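Local coordinates for uncharacterized protein (Bacillus thuringiensis serovar kurstaki, PDB 4XE7), which probably polymerises, as an actin-like ParM, into filaments that help segregate plasmids, and is captured here in the nucleotide-free state, at residues S25-K30 against S406-N411; E34-P39 against A138-K143; I78-S81 against A86-R89; E201-V206 against A245-G250. All blocks are in the same frame, centred on the assembly; numbering follows the deposited sequence.

Interaction 1 (S25-K30 against S406-N411)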
loop_
_atom_site.group_PDB
_atom_site.type_symbol
_atom_site.label_atom_id
_atom_site.label_comp_id
_atom_site.label_asym_id
_atom_site.label_seq_id
_atom_site.Cartn_x
_atom_site.Cartn_y
_atom_site.Cartn_z
ATOM N N SER A 25 5.689 -6.833 -0.309
ATOM C CA SER A 25 6.427 -6.636 -1.542
ATOM C C SER A 25 7.416 -7.790 -1.693
ATOM O O SER A 25 8.141 -8.102 -0.753
ATOM C CB SER A 25 7.156 -5.288 -1.543
ATOM O OG SER A 25 6.241 -4.215 -1.685
ATOM N N PHE A 26 7.453 -8.442 -2.850
ATOM C CA PHE A 26 8.397 -9.549 -3.006
ATOM C C PHE A 26 9.004 -9.553 -4.392
ATOM O O PHE A 26 8.544 -8.842 -5.287
ATOM C CB PHE A 26 7.718 -10.898 -2.725
ATOM C CG PHE A 26 6.635 -11.255 -3.708
ATOM C CD1 PHE A 26 6.875 -12.157 -4.736
ATOM C CD2 PHE A 26 5.378 -10.683 -3.606
ATOM C CE1 PHE A 26 5.871 -12.495 -5.651
ATOM C CE2 PHE A 26 4.372 -11.011 -4.523
ATOM C CZ PHE A 26 4.624 -11.917 -5.537
ATOM N N LEU A 27 10.050 -10.346 -4.577
ATOM C CA LEU A 27 10.636 -10.476 -5.902
ATOM C C LEU A 27 9.996 -11.656 -6.617
ATOM O O LEU A 27 9.976 -12.778 -6.108
ATOM C CB LEU A 27 12.151 -10.630 -5.818
ATOM C CG LEU A 27 12.845 -9.376 -5.266
ATOM C CD1 LEU A 27 14.356 -9.585 -5.137
ATOM C CD2 LEU A 27 12.539 -8.155 -6.170
ATOM N N ASN A 28 9.430 -11.393 -7.791
ATOM C CA ASN A 28 8.728 -12.445 -8.495
ATOM C C ASN A 28 9.725 -13.202 -9.367
ATOM O O ASN A 28 10.942 -13.077 -9.178
ATOM C CB ASN A 28 7.552 -11.877 -9.303
ATOM C CG ASN A 28 7.984 -10.847 -10.351
ATOM O OD1 ASN A 28 9.147 -10.798 -10.763
ATOM N ND2 ASN A 28 7.027 -10.031 -10.798
ATOM N N GLU A 29 9.246 -13.997 -10.317
ATOM C CA GLU A 29 10.195 -14.817 -11.071
ATOM C C GLU A 29 11.028 -14.018 -12.082
ATOM O O GLU A 29 12.112 -14.439 -12.468
ATOM C CB GLU A 29 9.461 -15.964 -11.750
ATOM C CG GLU A 29 8.971 -16.985 -10.735
ATOM C CD GLU A 29 8.126 -18.059 -11.362
ATOM O OE1 GLU A 29 6.976 -17.752 -11.752
ATOM O OE2 GLU A 29 8.618 -19.203 -11.464
ATOM N N LYS A 30 10.560 -12.849 -12.495
ATOM C CA LYS A 30 11.393 -12.031 -13.376
ATOM C C LYS A 30 12.329 -11.137 -12.548
ATOM O O LYS A 30 13.032 -10.296 -13.086
ATOM C CB LYS A 30 10.522 -11.207 -14.322
ATOM C CG LYS A 30 9.436 -12.043 -14.990
ATOM C CD LYS A 30 9.242 -11.753 -16.464
ATOM C CE LYS A 30 8.049 -10.853 -16.703
ATOM N NZ LYS A 30 8.259 -9.526 -16.069
ATOM N N SER A 406 10.824 -1.124 1.207
ATOM C CA SER A 406 12.024 -0.843 2.009
ATOM C C SER A 406 12.495 -2.094 2.742
ATOM O O SER A 406 13.678 -2.424 2.724
ATOM C CB SER A 406 11.763 0.274 3.026
ATOM O OG SER A 406 11.443 1.495 2.379
ATOM N N TYR A 407 11.567 -2.763 3.410
ATOM C CA TYR A 407 11.884 -4.033 4.047
ATOM C C TYR A 407 12.473 -5.000 3.015
ATOM O O TYR A 407 13.502 -5.621 3.260
ATOM C CB TYR A 407 10.642 -4.633 4.719
ATOM C CG TYR A 407 10.041 -3.771 5.827
ATOM C CD1 TYR A 407 10.759 -2.709 6.369
ATOM C CD2 TYR A 407 8.756 -4.012 6.316
ATOM C CE1 TYR A 407 10.232 -1.921 7.371
ATOM C CE2 TYR A 407 8.210 -3.216 7.341
ATOM C CZ TYR A 407 8.966 -2.177 7.858
ATOM O OH TYR A 407 8.475 -1.363 8.857
ATOM N N LEU A 408 11.829 -5.117 1.849
ATOM C CA LEU A 408 12.299 -6.052 0.823
ATOM C C LEU A 408 13.753 -5.751 0.416
ATOM O O LEU A 408 14.593 -6.650 0.373
ATOM C CB LEU A 408 11.380 -6.012 -0.413
ATOM C CG LEU A 408 11.827 -6.787 -1.664
ATOM C CD1 LEU A 408 12.078 -8.272 -1.371
ATOM C CD2 LEU A 408 10.818 -6.635 -2.803
ATOM N N ILE A 409 14.047 -4.488 0.118
ATOM C CA ILE A 409 15.417 -4.093 -0.235
ATOM C C ILE A 409 16.418 -4.419 0.894
ATOM O O ILE A 409 17.513 -4.932 0.635
ATOM C CB ILE A 409 15.482 -2.590 -0.579
ATOM C CG1 ILE A 409 14.670 -2.311 -1.849
ATOM C CG2 ILE A 409 16.930 -2.114 -0.762
ATOM C CD1 ILE A 409 14.161 -0.884 -1.942
ATOM N N ALA A 410 16.036 -4.127 2.136
ATOM C CA ALA A 410 16.858 -4.463 3.291
ATOM C C ALA A 410 17.077 -5.967 3.332
ATOM O O ALA A 410 18.187 -6.438 3.592
ATOM C CB ALA A 410 16.204 -3.980 4.594
ATOM N N ASN A 411 16.016 -6.719 3.048
ATOM C CA ASN A 411 16.105 -8.178 3.036
ATOM C C ASN A 411 17.068 -8.707 1.964
ATOM O O ASN A 411 17.845 -9.619 2.224
ATOM C CB ASN A 411 14.716 -8.784 2.842
ATOM C CG ASN A 411 14.605 -10.188 3.422
ATOM O OD1 ASN A 411 15.560 -10.713 4.008
ATOM N ND2 ASN A 411 13.437 -10.802 3.265
#
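L408 reaches the strand mainly through its two methyl carbons, and most of what they meet is backbone. CD2 of L408 lies 3.7 Å from O of S25 and 3.8 Å from C of F26, so this methyl rests on the backbone from the S25 carbonyl to C of F26. CD2 of L408 also sits 4.1 Å from CB of S25. The other methyl, L408 CD1, approaches CG of L27 at 4.1 Å; here the two leucine side chains meet at a slant. L408 projects this far because its CG is anti to the backbone N (chi1 172°), which carries the branch off the helix toward the strand. No hydrogen bond links the segments, and all the touching residues are buried.

The elements joined belong to the actin fold. Strand 21-27 follows strand 13-17 in a hairpin whose turn probably corresponds to the first phosphate-binding loop of actin relatives, and the C-terminal helix 402-418 covers this sheet. Locally the axes of strand and helix come within 7.9 Å and diverge by 37°.

In the next shell, I33 of the adjoining strand touches S25, L27 and L408, extending the apolar patch, while I213 adds to L27. S25 directs its OG away from the leucine, to hydrogen bonds with the hydroxyls of S35 and S404. Further along the helix, N411 ND2 is held by the carbonyl oxygens of G13 and P149.

Interaction 2 (E34-P39 against A138-K143)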
loop_
_atom_site.group_PDB
_atom_site.type_symbol
_atom_site.label_atom_id
_atom_site.label_comp_id
_atom_site.label_asym_id
_atom_site.label_seq_id
_atom_site.Cartn_x
_atom_site.Cartn_y
_atom_site.Cartn_z
ATOM N N GLU A 34 6.998 -7.178 -6.785
ATOM C CA GLU A 34 5.557 -7.365 -6.922
ATOM C C GLU A 34 4.882 -7.131 -5.560
ATOM O O GLU A 34 5.366 -7.602 -4.535
ATOM C CB GLU A 34 5.264 -8.774 -7.458
ATOM C CG GLU A 34 3.834 -9.018 -7.866
ATOM C CD GLU A 34 3.691 -10.218 -8.798
ATOM O OE1 GLU A 34 4.524 -10.358 -9.716
ATOM O OE2 GLU A 34 2.767 -11.035 -8.596
ATOM N N SER A 35 3.784 -6.387 -5.546
ATOM C CA SER A 35 3.133 -6.014 -4.287
ATOM C C SER A 35 1.630 -6.174 -4.330
ATOM O O SER A 35 0.990 -5.947 -5.378
ATOM C CB SER A 35 3.446 -4.564 -3.918
ATOM O OG SER A 35 4.833 -4.372 -3.746
ATOM N N PHE A 36 1.074 -6.567 -3.186
ATOM C CA PHE A 36 -0.368 -6.504 -2.968
ATOM C C PHE A 36 -0.668 -6.299 -1.483
ATOM O O PHE A 36 0.227 -6.375 -0.628
ATOM C CB PHE A 36 -1.068 -7.757 -3.499
ATOM C CG PHE A 36 -0.609 -9.044 -2.862
ATOM C CD1 PHE A 36 0.403 -9.798 -3.443
ATOM C CD2 PHE A 36 -1.201 -9.507 -1.689
ATOM C CE1 PHE A 36 0.825 -10.987 -2.863
ATOM C CE2 PHE A 36 -0.798 -10.710 -1.108
ATOM C CZ PHE A 36 0.232 -11.438 -1.694
ATOM N N ALA A 37 -1.933 -6.023 -1.193
ATOM C CA ALA A 37 -2.397 -5.775 0.160
ATOM C C ALA A 37 -3.561 -6.702 0.495
ATOM O O ALA A 37 -4.461 -6.905 -0.318
ATOM C CB ALA A 37 -2.823 -4.344 0.316
ATOM N N ILE A 38 -3.544 -7.252 1.698
ATOM C CA ILE A 38 -4.678 -8.026 2.186
ATOM C C ILE A 38 -5.276 -7.288 3.372
ATOM O O ILE A 38 -4.590 -7.060 4.366
ATOM C CB ILE A 38 -4.264 -9.454 2.591
ATOM C CG1 ILE A 38 -3.652 -10.184 1.388
ATOM C CG2 ILE A 38 -5.469 -10.236 3.109
ATOM C CD1 ILE A 38 -3.264 -11.658 1.653
ATOM N N PRO A 39 -6.557 -6.895 3.274
ATOM C CA PRO A 39 -7.136 -6.178 4.414
ATOM C C PRO A 39 -7.126 -7.048 5.682
ATOM O O PRO A 39 -7.313 -8.281 5.643
ATOM C CB PRO A 39 -8.569 -5.866 3.960
ATOM C CG PRO A 39 -8.570 -6.062 2.460
ATOM C CD PRO A 39 -7.528 -7.098 2.181
ATOM N N ALA A 138 3.946 -17.119 -2.642
ATOM C CA ALA A 138 4.632 -18.372 -2.919
ATOM C C ALA A 138 3.889 -19.109 -4.039
ATOM O O ALA A 138 4.514 -19.651 -4.961
ATOM C CB ALA A 138 4.741 -19.220 -1.662
ATOM N N ALA A 139 2.558 -19.092 -3.970
ATOM C CA ALA A 139 1.717 -19.643 -5.026
ATOM C C ALA A 139 1.989 -18.949 -6.367
ATOM O O ALA A 139 2.146 -19.622 -7.378
ATOM C CB ALA A 139 0.244 -19.523 -4.656
ATOM N N ARG A 140 2.065 -17.612 -6.361
ATOM C CA ARG A 140 2.306 -16.839 -7.582
ATOM C C ARG A 140 3.608 -17.198 -8.282
ATOM O O ARG A 140 3.699 -17.144 -9.498
ATOM C CB ARG A 140 2.316 -15.343 -7.274
ATOM C CG ARG A 140 0.957 -14.777 -6.946
ATOM C CD ARG A 140 1.024 -13.268 -6.776
ATOM N NE ARG A 140 -0.307 -12.733 -6.545
ATOM C CZ ARG A 140 -0.600 -11.445 -6.588
ATOM N NH1 ARG A 140 0.364 -10.565 -6.834
ATOM N NH2 ARG A 140 -1.849 -11.042 -6.366
ATOM N N ILE A 141 4.628 -17.550 -7.518
ATOM C CA ILE A 141 5.906 -17.839 -8.121
ATOM C C ILE A 141 6.116 -19.348 -8.236
ATOM O O ILE A 141 7.220 -19.821 -8.496
ATOM C CB ILE A 141 7.042 -17.155 -7.339
ATOM C CG1 ILE A 141 7.295 -17.837 -5.998
ATOM C CG2 ILE A 141 6.688 -15.695 -7.109
ATOM C CD1 ILE A 141 8.405 -17.178 -5.210
ATOM N N GLY A 142 5.030 -20.098 -8.074
ATOM C CA GLY A 142 5.025 -21.522 -8.338
ATOM C C GLY A 142 5.839 -22.398 -7.409
ATOM O O GLY A 142 6.411 -23.395 -7.846
ATOM N N LYS A 143 5.886 -22.046 -6.129
ATOM C CA LYS A 143 6.690 -22.796 -5.170
ATOM C C LYS A 143 5.870 -23.217 -3.959
ATOM O O LYS A 143 5.290 -22.371 -3.264
ATOM C CB LYS A 143 7.888 -21.968 -4.694
ATOM C CG LYS A 143 8.899 -21.543 -5.772
ATOM C CD LYS A 143 9.929 -20.605 -5.113
ATOM C CE LYS A 143 10.794 -19.863 -6.134
ATOM N NZ LYS A 143 11.797 -20.770 -6.755
HETATM O O HOH W 1 0.100 -7.666 -7.174
#
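R140 stretches from the end of helix 123-140 to E34 and F36 on strand 33-45, joining helix and sheet within one domain of the actin-like fold. The helix closes in a Schellman motif: G142, with positive phi, is the C-prime residue, its N bonding to A139 O, while K143 N returns to A138 O. Those carbonyls are thereby satisfied just where the arginine departs.

The guanidinium has partners at several points. NH1 of R140 gives a hydrogen bond, part of a salt bridge, to OE2 of E34 at 3.0 Å; it is bent (140°) and reaches the anti lone pair of the oxygen, and OE2 is tilted out of the guanidinium plane. NH1 of R140 also donates to a water at 2.9 Å, which in turn donates to O of S35 at 2.6 Å, so the backbone carbonyl is tied in indirectly. NH2 pairs with the carboxylates of D67 and D69, and three acidic residues thus share one positive charge. E34 has its second oxygen, OE1, occupied by ND2 of N28, which should help hold the carboxylate in position.

F36 supplies the apolar side. With CG between backbone N and carbonyl carbon (chi1 60°), its CD1 comes to one face of the guanidinium, the two planes 46° apart. On that face, offset toward the rim, CD1 of F36 lies 3.5 Å from NH1 of R140.

Interaction 3 (I78-S81 against A86-R89)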
loop_
_atom_site.group_PDB
_atom_site.type_symbol
_atom_site.label_atom_id
_atom_site.label_comp_id
_atom_site.label_asym_id
_atom_site.label_seq_id
_atom_site.Cartn_x
_atom_site.Cartn_y
_atom_site.Cartn_z
ATOM N N ILE A 78 -1.786 -23.889 9.695
ATOM C CA ILE A 78 -1.143 -24.632 10.780
ATOM C C ILE A 78 0.172 -23.983 11.203
ATOM O O ILE A 78 1.153 -24.028 10.464
ATOM C CB ILE A 78 -0.852 -26.084 10.361
ATOM C CG1 ILE A 78 -2.071 -26.687 9.659
ATOM C CG2 ILE A 78 -0.417 -26.920 11.564
ATOM C CD1 ILE A 78 -3.274 -26.786 10.542
ATOM N N SER A 79 0.193 -23.399 12.395
ATOM C CA SER A 79 1.349 -22.658 12.872
ATOM C C SER A 79 1.374 -22.607 14.398
ATOM O O SER A 79 0.335 -22.420 15.028
ATOM C CB SER A 79 1.333 -21.229 12.292
ATOM O OG SER A 79 2.288 -20.382 12.920
ATOM N N ASN A 80 2.559 -22.749 14.991
ATOM C CA ASN A 80 2.697 -22.577 16.443
ATOM C C ASN A 80 2.676 -21.108 16.876
ATOM O O ASN A 80 2.617 -20.812 18.069
ATOM C CB ASN A 80 3.974 -23.255 16.946
ATOM C CG ASN A 80 3.935 -24.758 16.761
ATOM O OD1 ASN A 80 2.870 -25.383 16.828
ATOM N ND2 ASN A 80 5.097 -25.347 16.522
ATOM N N SER A 81 2.683 -20.195 15.905
ATOM C CA SER A 81 2.442 -18.782 16.180
ATOM C C SER A 81 0.975 -18.520 16.535
ATOM O O SER A 81 0.662 -17.530 17.185
ATOM C CB SER A 81 2.834 -17.927 14.964
ATOM O OG SER A 81 4.100 -18.332 14.485
ATOM N N ALA A 86 -7.372 -21.282 16.922
ATOM C CA ALA A 86 -7.234 -20.666 15.609
ATOM C C ALA A 86 -6.558 -21.652 14.676
ATOM O O ALA A 86 -6.924 -21.777 13.505
ATOM C CB ALA A 86 -6.434 -19.360 15.697
ATOM N N ARG A 87 -5.578 -22.358 15.224
ATOM C CA ARG A 87 -4.797 -23.336 14.478
ATOM C C ARG A 87 -5.666 -24.507 13.982
ATOM O O ARG A 87 -5.379 -25.102 12.936
ATOM C CB ARG A 87 -3.640 -23.824 15.362
ATOM C CG ARG A 87 -2.666 -24.776 14.718
ATOM C CD ARG A 87 -1.425 -24.981 15.590
ATOM N NE ARG A 87 -1.740 -25.376 16.961
ATOM C CZ ARG A 87 -1.235 -24.791 18.044
ATOM N NH1 ARG A 87 -0.391 -23.779 17.924
ATOM N NH2 ARG A 87 -1.575 -25.215 19.253
ATOM N N SER A 88 -6.740 -24.807 14.722
ATOM C CA SER A 88 -7.642 -25.930 14.413
ATOM C C SER A 88 -8.675 -25.620 13.317
ATOM O O SER A 88 -9.214 -26.535 12.695
ATOM C CB SER A 88 -8.401 -26.370 15.673
ATOM O OG SER A 88 -9.554 -25.553 15.832
ATOM N N ARG A 89 -8.942 -24.331 13.111
ATOM C CA ARG A 89 -10.022 -23.838 12.258
ATOM C C ARG A 89 -9.534 -23.270 10.946
ATOM O O ARG A 89 -8.417 -22.751 10.856
ATOM C CB ARG A 89 -10.789 -22.722 12.954
ATOM C CG ARG A 89 -11.385 -23.116 14.236
ATOM C CD ARG A 89 -11.913 -21.917 14.982
ATOM N NE ARG A 89 -12.560 -22.413 16.182
ATOM C CZ ARG A 89 -13.734 -23.021 16.173
ATOM N NH1 ARG A 89 -14.391 -23.185 15.027
ATOM N NH2 ARG A 89 -14.258 -23.459 17.308
#
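R87 folds its side chain back over the end of strand 73-79, and S79 receives most of its contacts. The strand runs out into an ST turn, in which OG of S79 accepts a hydrogen bond from N of S81 at 3.0 Å and is also hydrogen-bonded to ND1 of H175; the short helix 84-88 follows, and strand 90-93 then returns antiparallel beside 73-79. The contact therefore closes a compact strand-helix-strand connection at the edge of the molecule, far from the chain's centre.

From CB, the R87 chain leaves with CG anti to the backbone N (chi1 -176°). CG of R87 comes beside the strand backbone, 3.8 Å from O of S79. CD of R87 comes closer to O of S79, at 3.2 Å. At this point chi3 bends the chain, so that NE and CZ swing round the carbonyl rather than past it. The tip then returns to it: NH1 of R87 donates to O of S79 at 3.3 Å, nearly straight at 172°, with the oxygen essentially in the guanidinium plane although NH1 itself is tilted from the carbonyl plane. A single carbonyl oxygen is thus wrapped by methylene and guanidinium together.

I78 and N80 flank this path. I78 brings CD1 to 3.6 Å from the backbone O of R87, a carbonyl that also accepts a hydrogen bond from NE of R76. Past the tip, the amide of N80 is turned 80° from the guanidinium plane, and NH1 of R87 lies 3.6 Å from CA of N80.

Interaction 4 (E201-V206 against A245-G250)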
loop_
_atom_site.group_PDB
_atom_site.type_symbol
_atom_site.label_atom_id
_atom_site.label_comp_id
_atom_site.label_asym_id
_atom_site.label_seq_id
_atom_site.Cartn_x
_atom_site.Cartn_y
_atom_site.Cartn_z
ATOM N N GLU A 201 10.450 1.279 11.235
ATOM C CA GLU A 201 9.288 1.708 10.459
ATOM C C GLU A 201 9.332 3.230 10.354
ATOM O O GLU A 201 9.729 3.906 11.295
ATOM C CB GLU A 201 7.974 1.238 11.097
ATOM C CG GLU A 201 6.776 1.282 10.151
ATOM C CD GLU A 201 5.462 0.927 10.833
ATOM O OE1 GLU A 201 5.113 1.589 11.832
ATOM O OE2 GLU A 201 4.778 -0.012 10.369
ATOM N N GLY A 202 8.951 3.770 9.208
ATOM C CA GLY A 202 9.034 5.206 9.015
ATOM C C GLY A 202 10.264 5.629 8.236
ATOM O O GLY A 202 10.208 5.774 7.016
ATOM N N VAL A 203 11.391 5.805 8.917
ATOM C CA VAL A 203 12.567 6.307 8.211
ATOM C C VAL A 203 13.158 5.265 7.247
ATOM O O VAL A 203 13.938 5.619 6.360
ATOM C CB VAL A 203 13.659 6.791 9.187
ATOM C CG1 VAL A 203 14.455 5.615 9.743
ATOM C CG2 VAL A 203 14.577 7.804 8.488
ATOM N N SER A 204 12.770 3.995 7.397
ATOM C CA SER A 204 13.178 2.957 6.442
ATOM C C SER A 204 12.719 3.279 5.037
ATOM O O SER A 204 13.336 2.851 4.071
ATOM C CB SER A 204 12.618 1.577 6.813
ATOM O OG SER A 204 13.073 1.150 8.075
ATOM N N SER A 205 11.618 4.018 4.937
ATOM C CA SER A 205 10.983 4.301 3.663
ATOM C C SER A 205 11.910 5.036 2.707
ATOM O O SER A 205 11.682 5.047 1.493
ATOM C CB SER A 205 9.699 5.095 3.880
ATOM O OG SER A 205 8.778 4.336 4.647
ATOM N N VAL A 206 12.960 5.625 3.276
ATOM C CA VAL A 206 14.048 6.233 2.537
ATOM C C VAL A 206 14.670 5.249 1.549
ATOM O O VAL A 206 14.992 5.616 0.414
ATOM C CB VAL A 206 15.139 6.756 3.519
ATOM C CG1 VAL A 206 16.431 7.082 2.793
ATOM C CG2 VAL A 206 14.637 7.972 4.266
ATOM N N ALA A 245 5.937 13.992 8.959
ATOM C CA ALA A 245 6.857 13.292 9.851
ATOM C C ALA A 245 8.269 13.837 9.711
ATOM O O ALA A 245 8.728 14.102 8.599
ATOM C CB ALA A 245 6.840 11.776 9.564
ATOM N N PHE A 246 8.959 14.008 10.837
ATOM C CA PHE A 246 10.349 14.450 10.793
ATOM C C PHE A 246 11.252 13.447 11.488
ATOM O O PHE A 246 11.035 13.086 12.647
ATOM C CB PHE A 246 10.489 15.830 11.413
ATOM C CG PHE A 246 11.899 16.349 11.440
ATOM C CD1 PHE A 246 12.684 16.339 10.297
ATOM C CD2 PHE A 246 12.424 16.885 12.604
ATOM C CE1 PHE A 246 13.965 16.838 10.322
ATOM C CE2 PHE A 246 13.715 17.389 12.640
ATOM C CZ PHE A 246 14.484 17.364 11.489
ATOM N N PHE A 247 12.257 12.984 10.760
ATOM C CA PHE A 247 13.194 11.988 11.279
ATOM C C PHE A 247 14.594 12.575 11.400
ATOM O O PHE A 247 15.146 13.113 10.433
ATOM C CB PHE A 247 13.231 10.756 10.372
ATOM C CG PHE A 247 11.909 10.053 10.232
ATOM C CD1 PHE A 247 11.531 9.066 11.137
ATOM C CD2 PHE A 247 11.054 10.355 9.179
ATOM C CE1 PHE A 247 10.311 8.407 10.997
ATOM C CE2 PHE A 247 9.835 9.704 9.037
ATOM C CZ PHE A 247 9.463 8.724 9.943
ATOM N N GLU A 248 15.165 12.463 12.594
ATOM C CA GLU A 248 16.479 13.003 12.900
ATOM C C GLU A 248 17.283 11.904 13.562
ATOM O O GLU A 248 16.807 11.285 14.512
ATOM C CB GLU A 248 16.355 14.220 13.821
ATOM C CG GLU A 248 17.358 15.331 13.582
ATOM C CD GLU A 248 17.026 16.598 14.373
ATOM O OE1 GLU A 248 16.011 16.610 15.112
ATOM O OE2 GLU A 248 17.780 17.586 14.247
ATOM N N ASP A 249 18.483 11.648 13.050
ATOM C CA ASP A 249 19.345 10.616 13.605
ATOM C C ASP A 249 18.623 9.272 13.671
ATOM O O ASP A 249 18.755 8.531 14.645
ATOM C CB ASP A 249 19.835 11.029 15.000
ATOM C CG ASP A 249 20.711 12.269 14.966
ATOM O OD1 ASP A 249 21.678 12.288 14.174
ATOM O OD2 ASP A 249 20.420 13.229 15.714
ATOM N N GLY A 250 17.838 8.978 12.639
ATOM C CA GLY A 250 17.159 7.697 12.536
ATOM C C GLY A 250 15.996 7.483 13.485
ATOM O O GLY A 250 15.555 6.353 13.690
#
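The phenyl ring of F247 has the backbone and side chain of V203 over one of its faces. N of V203 sits above that face, displaced toward the rim, at 3.5 Å from CE1 of F247. CB of V203 stands over the same ring in a CH-pi contact, 4.0 Å from the centroid and 26° off the normal. G202 meets the ring obliquely, its carbonyl C lying 3.6 Å from CZ of F247; having no side chain, it lets the peptide link come down close to the ring.

V203 has CG2 anti to its own N and CG1 between N and carbonyl carbon (chi1 80°). CG2 of V203 consequently slides along the phenylalanine to 3.8 Å from CB of F247, whereas CG1 reaches out to the G250 carbonyl.

G202 to S205 form a type I turn at the start of helix 205-210, after strand 188-200 of the larger sheet has ended. F247 lies on strand 242-248 of the five-stranded sheet, just before the turn into strand 251-260. This position is consistent with the region where an actin-like chain passes from one domain to the other. Y232, touching V203 and V206, widens the apolar surface on the sheet.

With no hydrogen bond between the segments, cohesion here rests on dispersion and CH-pi attraction, forces that depend on close fit more than on exact bond direction.

Interaction 1 is the fully buried contact of the four; the others are partly buried, and interaction 3 lies furthest out. Interactions 1, 2 and 3 all reach the eight-stranded sheet, and the first two are direct neighbours: strands 21-27 and 33-45 pair there, and F26 O meets E34 N at 2.7 Å. Interaction 4 involves the other sheet, yet it touches interaction 1 through helix 402-418, where S406 OG lies 2.9 Å from S204 O. Burial alone does not set the chemistry: interactions 1 and 4 are apolar, with leucine and an aromatic ring respectively, although only the first is fully buried; interactions 2 and 3 each depend on an arginine, meeting carboxylates in one and a backbone carbonyl in the other.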